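Local coordinates for MMS19 nucleotide excision repair protein homolog (PDB 6TBL) that probably serves, as the C-terminal HEAT-repeat piece of a cytosolic iron-sulfur assembly component, in delivering iron-sulfur clusters to proteins of DNA metabolism, at residues A[50-53]-A[54-58]. Residues are numbered along the deposited sequence; the frame is centred on the assembly and turned at random.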
loop_
_atom_site.group_PDB
_atom_site.type_symbol
_atom_site.label_atom_id
_atom_site.label_comp_id
_atom_site.label_asym_id
_atom_site.label_seq_id
_atom_site.Cartn_x
_atom_site.Cartn_y
_atom_site.Cartn_z
ATOM N N LEU A 50 -31.638 -5.932 3.502
ATOM C CA LEU A 50 -31.003 -6.798 4.491
ATOM C C LEU A 50 -29.594 -6.314 4.811
ATOM O O LEU A 50 -29.229 -6.165 5.983
ATOM C CB LEU A 50 -30.980 -8.246 3.994
ATOM C CG LEU A 50 -32.316 -8.998 3.989
ATOM C CD1 LEU A 50 -32.200 -10.318 3.234
ATOM C CD2 LEU A 50 -32.833 -9.230 5.403
ATOM N N VAL A 51 -28.793 -6.054 3.776
ATOM C CA VAL A 51 -27.430 -5.568 3.982
ATOM C C VAL A 51 -27.447 -4.242 4.731
ATOM O O VAL A 51 -26.691 -4.041 5.690
ATOM C CB VAL A 51 -26.694 -5.445 2.635
ATOM C CG1 VAL A 51 -25.371 -4.728 2.817
ATOM C CG2 VAL A 51 -26.474 -6.815 2.025
ATOM N N THR A 52 -28.317 -3.324 4.310
ATOM C CA THR A 52 -28.357 -1.998 4.920
ATOM C C THR A 52 -28.677 -2.080 6.407
ATOM O O THR A 52 -27.932 -1.555 7.244
ATOM C CB THR A 52 -29.383 -1.123 4.200
ATOM O OG1 THR A 52 -29.166 -1.195 2.786
ATOM C CG2 THR A 52 -29.258 0.323 4.649
ATOM N N LYS A 53 -29.777 -2.752 6.754
ATOM C CA LYS A 53 -30.243 -2.749 8.138
ATOM C C LYS A 53 -29.336 -3.572 9.045
ATOM O O LYS A 53 -29.112 -3.201 10.203
ATOM C CB LYS A 53 -31.681 -3.258 8.209
ATOM C CG LYS A 53 -32.695 -2.263 7.689
ATOM C CD LYS A 53 -32.537 -0.926 8.393
ATOM C CE LYS A 53 -33.416 0.141 7.768
ATOM N NZ LYS A 53 -33.187 1.465 8.403
ATOM N N PHE A 54 -28.810 -4.692 8.543
ATOM C CA PHE A 54 -27.891 -5.491 9.349
ATOM C C PHE A 54 -26.655 -4.687 9.730
ATOM O O PHE A 54 -26.188 -4.758 10.873
ATOM C CB PHE A 54 -27.490 -6.762 8.599
ATOM C CG PHE A 54 -28.586 -7.786 8.493
ATOM C CD1 PHE A 54 -29.743 -7.671 9.248
ATOM C CD2 PHE A 54 -28.453 -8.871 7.643
ATOM C CE1 PHE A 54 -30.747 -8.615 9.147
ATOM C CE2 PHE A 54 -29.454 -9.818 7.537
ATOM C CZ PHE A 54 -30.602 -9.692 8.292
ATOM N N LEU A 55 -26.116 -3.909 8.787
ATOM C CA LEU A 55 -24.940 -3.098 9.085
ATOM C C LEU A 55 -25.252 -2.028 10.123
ATOM O O LEU A 55 -24.442 -1.775 11.023
ATOM C CB LEU A 55 -24.398 -2.466 7.803
ATOM C CG LEU A 55 -23.781 -3.424 6.784
ATOM C CD1 LEU A 55 -23.408 -2.687 5.507
ATOM C CD2 LEU A 55 -22.568 -4.127 7.378
ATOM N N ASN A 56 -26.421 -1.390 10.020
ATOM C CA ASN A 56 -26.803 -0.398 11.019
ATOM C C ASN A 56 -26.917 -1.025 12.401
ATOM O O ASN A 56 -26.450 -0.452 13.393
ATOM C CB ASN A 56 -28.121 0.268 10.626
ATOM C CG ASN A 56 -27.991 1.126 9.389
ATOM O OD1 ASN A 56 -27.577 2.283 9.464
ATOM N ND2 ASN A 56 -28.341 0.563 8.240
ATOM N N LEU A 57 -27.524 -2.209 12.485
ATOM C CA LEU A 57 -27.696 -2.870 13.772
ATOM C C LEU A 57 -26.379 -3.368 14.348
ATOM O O LEU A 57 -26.293 -3.590 15.561
ATOM C CB LEU A 57 -28.683 -4.027 13.636
ATOM C CG LEU A 57 -30.114 -3.625 13.280
ATOM C CD1 LEU A 57 -30.956 -4.857 13.017
ATOM C CD2 LEU A 57 -30.721 -2.780 14.390
ATOM N N SER A 58 -25.351 -3.540 13.516
ATOM C CA SER A 58 -24.040 -3.950 14.006
ATOM C C SER A 58 -23.325 -2.849 14.778
ATOM O O SER A 58 -22.225 -3.093 15.284
ATOM C CB SER A 58 -23.163 -4.409 12.841
ATOM O OG SER A 58 -22.901 -3.335 11.956
#
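Within the HEAT 3 repeat, helix 47-57 runs its last turns through Leu50 to Leu57, where Leu50, Val51 and Thr52 lie alongside Phe54, Leu55 and Asn56, one turn on. Four i to i+4 backbone bonds carry the helix: Phe54 N to Leu50 O (3.0 Å), Leu55 N to Val51 O, Asn56 N to Thr52 O and Leu57 N to Lys53 O (3.0 Å). On the buried side, the Leu50 branch CD2 touches CZ at the far end of the Phe54 ring (3.7 Å). With CG anti to its own carbonyl carbon (chi1 -72°), Phe54 leans back along the helix, and Leu50 O comes to lie over one ring face, 3.1 Å from Phe54 CG. The ring also meets Leu29 and Leu36 of helix 22-38 and Cys72 and Met73 of helix 63-76, joining three helices of the array. Shrinking Phe54 to an alanine is likely to open a gap between those helices and to leave Leu50 CD2 without its aromatic neighbour. One residue further round the helix, Val51 CG1 meets Leu55 CD1 at 3.9 Å, and the two residues face Val91 and Ala94 of helix 81-94. On the exposed side, Thr52 OG1 bonds back to Asp48 O, while its methyl CG2 lies 3.7 Å from Asn56 ND2. At the C-terminal end, Ser58 N makes a weak bond to Phe54 O (3.0 Å).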